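Local atomic coordinates of BPH (PDB entry 5OVS), a protein that assembles into a tetradecameric double ring related to the proteasome and, as a probable N-terminal nucleophile hydrolase, is likely to degrade proteins within its inner cavity. Residues Asn115-Phe120 with Glu187-Val192; Arg11-Ala16 with Ser183-Leu188. All coordinates share one frame; numbering follows the deposited sequence.

Contact 1 of 2, residues Asn115-Phe120 with Glu187-Val192; sequences NPRGIF and ELSPDV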
ATOM      1  N   ASN K 115      -4.738  36.864 -31.238  1.00 35.94           N
ATOM      2  CA  ASN K 115      -5.337  38.171 -31.540  1.00 39.24           C
ATOM      3  C   ASN K 115      -4.385  39.036 -32.361  1.00 40.23           C
ATOM      4  O   ASN K 115      -3.195  38.725 -32.460  1.00 39.78           O
ATOM      5  CB  ASN K 115      -5.811  38.873 -30.261  1.00 41.05           C
ATOM      6  CG  ASN K 115      -4.668  39.311 -29.364  1.00 42.00           C
ATOM      7  OD1 ASN K 115      -3.883  40.193 -29.710  1.00 44.51           O
ATOM      8  ND2 ASN K 115      -4.603  38.723 -28.181  1.00 41.67           N
ATOM      9  N   PRO K 116      -4.900  40.126 -32.961  1.00 41.34           N
ATOM     10  CA  PRO K 116      -4.033  40.923 -33.813  1.00 40.65           C
ATOM     11  C   PRO K 116      -2.669  41.281 -33.206  1.00 38.99           C
ATOM     12  O   PRO K 116      -1.700  41.437 -33.953  1.00 39.17           O
ATOM     13  CB  PRO K 116      -4.872  42.181 -34.078  1.00 42.69           C
ATOM     14  CG  PRO K 116      -6.274  41.681 -34.061  1.00 43.30           C
ATOM     15  CD  PRO K 116      -6.292  40.614 -32.995  1.00 42.26           C
ATOM     16  N   ARG K 117      -2.572  41.393 -31.884  1.00 36.05           N
ATOM     17  CA  ARG K 117      -1.313  41.817 -31.283  1.00 35.48           C
ATOM     18  C   ARG K 117      -0.331  40.686 -30.941  1.00 33.36           C
ATOM     19  O   ARG K 117       0.725  40.945 -30.389  1.00 32.59           O
ATOM     20  CB  ARG K 117      -1.585  42.761 -30.104  1.00 37.08           C
ATOM     21  CG  ARG K 117      -2.133  44.102 -30.608  1.00 39.23           C
ATOM     22  CD  ARG K 117      -3.050  44.862 -29.659  1.00 40.03           C
ATOM     23  NE  ARG K 117      -4.174  44.098 -29.097  1.00 41.17           N
ATOM     24  CZ  ARG K 117      -5.256  43.696 -29.765  1.00 41.47           C
ATOM     25  NH1 ARG K 117      -5.392  43.933 -31.066  1.00 43.16           N
ATOM     26  NH2 ARG K 117      -6.204  43.027 -29.120  1.00 40.92           N
ATOM     27  N   GLY K 118      -0.665  39.444 -31.282  1.00 31.95           N
ATOM     28  CA  GLY K 118       0.295  38.344 -31.156  1.00 30.89           C
ATOM     29  C   GLY K 118      -0.365  36.998 -30.956  1.00 30.02           C
ATOM     30  O   GLY K 118      -1.580  36.906 -30.834  1.00 29.38           O
ATOM     31  N   ILE K 119       0.449  35.947 -30.907  1.00 29.96           N
ATOM     32  CA  ILE K 119      -0.040  34.621 -30.574  1.00 29.18           C
ATOM     33  C   ILE K 119       0.557  34.142 -29.253  1.00 29.91           C
ATOM     34  O   ILE K 119       1.749  34.293 -28.994  1.00 31.52           O
ATOM     35  CB  ILE K 119       0.223  33.626 -31.701  1.00 29.06           C
ATOM     36  CG1 ILE K 119       1.710  33.573 -32.077  1.00 28.85           C
ATOM     37  CG2 ILE K 119      -0.607  34.002 -32.919  1.00 29.10           C
ATOM     38  CD1 ILE K 119       2.085  32.292 -32.796  1.00 28.59           C
ATOM     39  N   PHE K 120      -0.291  33.574 -28.410  1.00 29.61           N
ATOM     40  CA  PHE K 120       0.078  33.250 -27.050  1.00 29.06           C
ATOM     41  C   PHE K 120      -0.461  31.883 -26.653  1.00 28.17           C
ATOM     42  O   PHE K 120      -1.315  31.307 -27.323  1.00 27.76           O
ATOM     43  CB  PHE K 120      -0.522  34.280 -26.090  1.00 29.59           C
ATOM     44  CG  PHE K 120      -0.153  35.718 -26.394  1.00 30.08           C
ATOM     45  CD1 PHE K 120       1.000  36.276 -25.871  1.00 30.06           C
ATOM     46  CD2 PHE K 120      -0.975  36.513 -27.163  1.00 30.02           C
ATOM     47  CE1 PHE K 120       1.329  37.594 -26.130  1.00 30.55           C
ATOM     48  CE2 PHE K 120      -0.653  37.829 -27.419  1.00 30.22           C
ATOM     49  CZ  PHE K 120       0.497  38.373 -26.901  1.00 30.50           C
ATOM     50  N   GLU K 187      -5.430  39.558 -39.343  1.00 43.84           N
ATOM     51  CA  GLU K 187      -4.256  40.339 -39.696  1.00 45.13           C
ATOM     52  C   GLU K 187      -3.428  40.649 -38.441  1.00 42.88           C
ATOM     53  O   GLU K 187      -3.977  40.931 -37.373  1.00 41.03           O
ATOM     54  CB  GLU K 187      -4.668  41.640 -40.406  1.00 48.31           C
ATOM     55  CG  GLU K 187      -5.633  41.467 -41.579  1.00 51.85           C
ATOM     56  CD  GLU K 187      -5.137  40.481 -42.636  1.00 55.01           C
ATOM     57  OE1 GLU K 187      -4.591  40.927 -43.673  1.00 59.15           O
ATOM     58  OE2 GLU K 187      -5.291  39.259 -42.435  1.00 54.43           O
ATOM     59  N   LEU K 188      -2.104  40.565 -38.574  1.00 41.13           N
ATOM     60  CA  LEU K 188      -1.189  41.029 -37.548  1.00 39.93           C
ATOM     61  C   LEU K 188      -1.294  42.543 -37.529  1.00 40.97           C
ATOM     62  O   LEU K 188      -1.206  43.186 -38.574  1.00 41.62           O
ATOM     63  CB  LEU K 188       0.228  40.612 -37.907  1.00 39.76           C
ATOM     64  CG  LEU K 188       1.361  41.010 -36.967  1.00 39.62           C
ATOM     65  CD1 LEU K 188       1.279  40.212 -35.679  1.00 39.68           C
ATOM     66  CD2 LEU K 188       2.711  40.794 -37.640  1.00 39.19           C
ATOM     67  N   SER K 189      -1.497  43.128 -36.359  1.00 41.04           N
ATOM     68  CA  SER K 189      -1.729  44.561 -36.300  1.00 42.46           C
ATOM     69  C   SER K 189      -0.420  45.289 -36.593  1.00 43.66           C
ATOM     70  O   SER K 189       0.662  44.749 -36.359  1.00 42.27           O
ATOM     71  CB  SER K 189      -2.329  44.975 -34.951  1.00 42.56           C
ATOM     72  OG  SER K 189      -1.402  44.798 -33.907  1.00 41.90           O
ATOM     73  N   PRO K 190      -0.513  46.514 -37.124  1.00 45.41           N
ATOM     74  CA  PRO K 190       0.690  47.227 -37.539  1.00 46.87           C
ATOM     75  C   PRO K 190       1.529  47.818 -36.412  1.00 47.77           C
ATOM     76  O   PRO K 190       2.536  48.456 -36.687  1.00 50.25           O
ATOM     77  CB  PRO K 190       0.139  48.349 -38.421  1.00 47.99           C
ATOM     78  CG  PRO K 190      -1.245  48.587 -37.927  1.00 47.69           C
ATOM     79  CD  PRO K 190      -1.746  47.255 -37.451  1.00 46.41           C
ATOM     80  N   ASP K 191       1.132  47.616 -35.164  1.00 49.05           N
ATOM     81  CA  ASP K 191       1.865  48.169 -34.039  1.00 50.96           C
ATOM     82  C   ASP K 191       2.809  47.150 -33.401  1.00 52.07           C
ATOM     83  O   ASP K 191       3.488  47.473 -32.427  1.00 52.16           O
ATOM     84  CB  ASP K 191       0.864  48.721 -33.017  1.00 51.71           C
ATOM     85  CG  ASP K 191      -0.115  49.730 -33.647  1.00 52.59           C
ATOM     86  OD1 ASP K 191       0.329  50.608 -34.421  1.00 52.43           O
ATOM     87  OD2 ASP K 191      -1.328  49.636 -33.389  1.00 52.73           O
ATOM     88  N   VAL K 192       2.845  45.931 -33.952  1.00 52.86           N
ATOM     89  CA  VAL K 192       3.766  44.867 -33.509  1.00 53.27           C
ATOM     90  C   VAL K 192       4.520  44.260 -34.708  1.00 54.05           C
ATOM     91  O   VAL K 192       4.546  44.806 -35.813  1.00 54.38           O
ATOM     92  CB  VAL K 192       3.028  43.738 -32.715  1.00 52.97           C
ATOM     93  CG1 VAL K 192       2.140  44.321 -31.617  1.00 52.71           C
ATOM     94  CG2 VAL K 192       2.200  42.845 -33.636  1.00 52.32           C
TER
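Pro116 and Ser189 face each other across this contact, the proline at the tip of a beta hairpin and the serine just past the end of strand 182-187. Ser189 points its CB at the hairpin, and that carbon packs against Pro116 CB at 3.9 Å. With chi1 at 68°, OG sits in the crowded position between its own backbone N and carbonyl carbon, which brings it beside the turn. Ser189 OG lies 3.4 Å from Arg117 CG and makes a weak hydrogen bond to Pro116 O. The stronger grip on the same carbonyl comes from the backbone: Ser189 N donates to Pro116 O at 2.9 Å, nearly straight at the hydrogen (173°), but from above the carbonyl plane. Beside it, Glu187 O lies 3.6 Å from Pro116 CA in a CA-H...O contact and touches Pro116 CB as well. Val192 comes in from the far end of a type I turn, Ser189 to Val192, and leans CG1 on Arg117 O at 3.9 Å. The hairpin tip is itself a type I turn, Asn115 to Gly118, and includes an Asx turn in which Asn115 OD1 accepts from Arg117 N, 2.8 Å away, in the plane of its carbonyl. That same oxygen lies above one face of the Arg117 guanidinium, whose chain bends at chi3 and reaches salt bridges with Asp72 and Asp43. The contact thus joins the connection between strands 111-115 and 118-122 of one sheet to the C-terminal tail leaving strand 182-187 of the other, at the surface, where Leu188 touches Arg7 of strand 3-8.

Contact 2 of 2, residues Arg11-Ala16 with Ser183-Leu188; sequences RIAIAA and SFVMEL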
ATOM      1  N   ARG K  11       0.158  37.676 -40.909  1.00 40.13           N
ATOM      2  CA  ARG K  11      -1.140  37.033 -40.734  1.00 40.02           C
ATOM      3  C   ARG K  11      -1.060  36.120 -39.514  1.00 37.28           C
ATOM      4  O   ARG K  11      -0.024  35.514 -39.274  1.00 36.46           O
ATOM      5  CB  ARG K  11      -1.446  36.179 -41.961  1.00 42.50           C
ATOM      6  CG  ARG K  11      -2.062  36.912 -43.136  1.00 45.46           C
ATOM      7  CD  ARG K  11      -3.564  36.784 -43.047  1.00 48.99           C
ATOM      8  NE  ARG K  11      -4.274  37.133 -44.268  1.00 52.98           N
ATOM      9  CZ  ARG K  11      -4.830  36.258 -45.111  1.00 57.33           C
ATOM     10  NH1 ARG K  11      -4.769  34.937 -44.908  1.00 57.60           N
ATOM     11  NH2 ARG K  11      -5.453  36.713 -46.195  1.00 61.41           N
ATOM     12  N   ILE K  12      -2.160  35.999 -38.774  1.00 35.22           N
ATOM     13  CA  ILE K  12      -2.216  35.136 -37.605  1.00 33.14           C
ATOM     14  C   ILE K  12      -3.357  34.160 -37.798  1.00 32.25           C
ATOM     15  O   ILE K  12      -4.448  34.555 -38.192  1.00 31.64           O
ATOM     16  CB  ILE K  12      -2.388  35.957 -36.311  1.00 33.53           C
ATOM     17  CG1 ILE K  12      -1.045  36.566 -35.902  1.00 34.04           C
ATOM     18  CG2 ILE K  12      -2.945  35.108 -35.181  1.00 33.18           C
ATOM     19  CD1 ILE K  12      -1.138  37.643 -34.839  1.00 34.56           C
ATOM     20  N   ALA K  13      -3.096  32.877 -37.542  1.00 31.06           N
ATOM     21  CA  ALA K  13      -4.130  31.856 -37.652  1.00 30.11           C
ATOM     22  C   ALA K  13      -4.181  30.964 -36.433  1.00 29.30           C
ATOM     23  O   ALA K  13      -3.226  30.879 -35.668  1.00 28.65           O
ATOM     24  CB  ALA K  13      -3.937  31.019 -38.894  1.00 29.97           C
ATOM     25  N   ILE K  14      -5.330  30.324 -36.256  1.00 29.19           N
ATOM     26  CA  ILE K  14      -5.573  29.459 -35.116  1.00 29.00           C
ATOM     27  C   ILE K  14      -6.527  28.359 -35.565  1.00 29.82           C
ATOM     28  O   ILE K  14      -7.472  28.622 -36.322  1.00 30.32           O
ATOM     29  CB  ILE K  14      -6.104  30.258 -33.899  1.00 28.84           C
ATOM     30  CG1 ILE K  14      -6.187  29.368 -32.659  1.00 28.00           C
ATOM     31  CG2 ILE K  14      -7.450  30.920 -34.192  1.00 29.53           C
ATOM     32  CD1 ILE K  14      -6.454  30.122 -31.378  1.00 27.67           C
ATOM     33  N   ALA K  15      -6.250  27.119 -35.154  1.00 30.13           N
ATOM     34  CA  ALA K  15      -7.088  25.990 -35.571  1.00 29.69           C
ATOM     35  C   ALA K  15      -7.334  24.985 -34.457  1.00 29.30           C
ATOM     36  O   ALA K  15      -6.705  25.035 -33.407  1.00 29.11           O
ATOM     37  CB  ALA K  15      -6.482  25.304 -36.783  1.00 29.35           C
ATOM     38  N   ALA K  16      -8.279  24.085 -34.691  1.00 29.74           N
ATOM     39  CA  ALA K  16      -8.602  23.046 -33.726  1.00 30.75           C
ATOM     40  C   ALA K  16      -9.314  21.920 -34.433  1.00 31.26           C
ATOM     41  O   ALA K  16      -9.992  22.141 -35.434  1.00 32.45           O
ATOM     42  CB  ALA K  16      -9.473  23.586 -32.599  1.00 30.68           C
ATOM     43  N   SER K 183     -10.935  26.623 -38.222  1.00 36.10           N
ATOM     44  CA  SER K 183      -9.880  27.613 -38.096  1.00 35.35           C
ATOM     45  C   SER K 183     -10.357  29.046 -38.295  1.00 36.07           C
ATOM     46  O   SER K 183     -11.416  29.291 -38.839  1.00 35.78           O
ATOM     47  CB  SER K 183      -8.755  27.318 -39.073  1.00 34.45           C
ATOM     48  OG  SER K 183      -9.196  27.436 -40.412  1.00 34.76           O
ATOM     49  N   PHE K 184      -9.543  29.983 -37.837  1.00 36.94           N
ATOM     50  CA  PHE K 184      -9.790  31.392 -38.045  1.00 39.13           C
ATOM     51  C   PHE K 184      -8.478  32.043 -38.422  1.00 39.37           C
ATOM     52  O   PHE K 184      -7.416  31.557 -38.030  1.00 40.13           O
ATOM     53  CB  PHE K 184     -10.335  32.034 -36.771  1.00 39.82           C
ATOM     54  CG  PHE K 184     -11.691  31.529 -36.376  1.00 40.66           C
ATOM     55  CD1 PHE K 184     -11.825  30.337 -35.684  1.00 39.81           C
ATOM     56  CD2 PHE K 184     -12.840  32.241 -36.701  1.00 41.20           C
ATOM     57  CE1 PHE K 184     -13.078  29.863 -35.323  1.00 40.00           C
ATOM     58  CE2 PHE K 184     -14.094  31.771 -36.328  1.00 41.15           C
ATOM     59  CZ  PHE K 184     -14.213  30.582 -35.637  1.00 40.08           C
ATOM     60  N   VAL K 185      -8.557  33.135 -39.178  1.00 38.85           N
ATOM     61  CA  VAL K 185      -7.380  33.891 -39.573  1.00 38.93           C
ATOM     62  C   VAL K 185      -7.648  35.387 -39.386  1.00 40.61           C
ATOM     63  O   VAL K 185      -8.782  35.852 -39.534  1.00 39.54           O
ATOM     64  CB  VAL K 185      -6.963  33.562 -41.030  1.00 38.95           C
ATOM     65  CG1 VAL K 185      -7.961  34.102 -42.037  1.00 39.00           C
ATOM     66  CG2 VAL K 185      -5.558  34.076 -41.331  1.00 39.23           C
ATOM     67  N   MET K 186      -6.600  36.125 -39.034  1.00 41.94           N
ATOM     68  CA  MET K 186      -6.696  37.568 -38.858  1.00 43.11           C
ATOM     69  C   MET K 186      -5.379  38.236 -39.207  1.00 42.95           C
ATOM     70  O   MET K 186      -4.341  37.572 -39.332  1.00 40.15           O
ATOM     71  CB  MET K 186      -7.080  37.897 -37.415  1.00 44.55           C
ATOM     72  CG  MET K 186      -5.958  37.699 -36.409  1.00 45.96           C
ATOM     73  SD  MET K 186      -6.537  37.315 -34.745  1.00 47.91           S
ATOM     74  CE  MET K 186      -6.953  35.587 -34.996  1.00 47.36           C
ATOM     75  N   GLU K 187      -5.430  39.558 -39.343  1.00 43.84           N
ATOM     76  CA  GLU K 187      -4.256  40.339 -39.696  1.00 45.13           C
ATOM     77  C   GLU K 187      -3.428  40.649 -38.441  1.00 42.88           C
ATOM     78  O   GLU K 187      -3.977  40.931 -37.373  1.00 41.03           O
ATOM     79  CB  GLU K 187      -4.668  41.640 -40.406  1.00 48.31           C
ATOM     80  CG  GLU K 187      -5.633  41.467 -41.579  1.00 51.85           C
ATOM     81  CD  GLU K 187      -5.137  40.481 -42.636  1.00 55.01           C
ATOM     82  OE1 GLU K 187      -4.591  40.927 -43.673  1.00 59.15           O
ATOM     83  OE2 GLU K 187      -5.291  39.259 -42.435  1.00 54.43           O
ATOM     84  N   LEU K 188      -2.104  40.565 -38.574  1.00 41.13           N
ATOM     85  CA  LEU K 188      -1.189  41.029 -37.548  1.00 39.93           C
ATOM     86  C   LEU K 188      -1.294  42.543 -37.529  1.00 40.97           C
ATOM     87  O   LEU K 188      -1.206  43.186 -38.574  1.00 41.62           O
ATOM     88  CB  LEU K 188       0.228  40.612 -37.907  1.00 39.76           C
ATOM     89  CG  LEU K 188       1.361  41.010 -36.967  1.00 39.62           C
ATOM     90  CD1 LEU K 188       1.279  40.212 -35.679  1.00 39.68           C
ATOM     91  CD2 LEU K 188       2.711  40.794 -37.640  1.00 39.19           C
TER
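Strands 11-16 and 183-187 run antiparallel, their axes 4.6 Å apart at closest approach and 162° between directions, in a ladder that alternates hydrogen-bonded pairs (Ile12 with Met186, Ile14 with Phe184) and non-hydrogen-bonded ones. This is the edge of one sheet in what is probably the alpha-beta-beta-alpha sandwich of proteasome-type hydrolases, strand 182-187 being outermost within the chain. One face carries Ile12, Ile14, Phe184 and Met186 and looks to the second sheet. Met186 starts from the crowded chi1 position (74°) and bends at chi3, so that CG meets Ile12 CB and CE curls back over Ile12 CG2, each at 4.0 Å. Ile14 CG2 rests against Phe184 CB, while the phenyl ring leads away and stacks on Tyr45. Past the ladder, Leu188 crosses Ile12 at about a right angle, the two CD1 atoms meeting tip to tip at 3.6 Å. The opposite face holds small residues, Ala13, Ala15 and Ser183, with Val185, beneath helix 159-173. Ser183 OG is taken up there by Glu160 and Arg164. At the Arg11 end of this face Arg11 bends at chi2 and lies alongside Glu187, pointing the same way, its guanidinium plane 58° from the carboxylate. Arg11 NH1 passes 3.8 Å from Val185 CG2, and a long, weak ion pair to Asp158 adds a second charge partner. An alanine here removes the guanidinium, and the Glu187 carboxylate would probably lose its salt bridge and Val185 part of its cover. The salt bridge uses a single oxygen: Glu187 OE2 lies 3.0 Å from Arg11 NE.

In the fold
Contact 2 is partly buried and regular, with paired strands whose apolar side chains face the second sheet on one side and helix 159-173 on the other; contact 1 lies at the surface, where one carbonyl of a hairpin tip accepts both hydrogen bonds between the segments. Both use the C-terminal run, sharing Glu187 and Leu188, so the tail passes directly from strand pairing with 11-16 to the hairpin 115-118. Their centres are 10 Å apart, and they touch: Ile12 CD1 packs on Asn115 O, and Met186 SD on Asn115 CA. Contact 2 therefore holds strands within one sheet, while contact 1 joins the loop after that sheet's edge strand to a turn of the other.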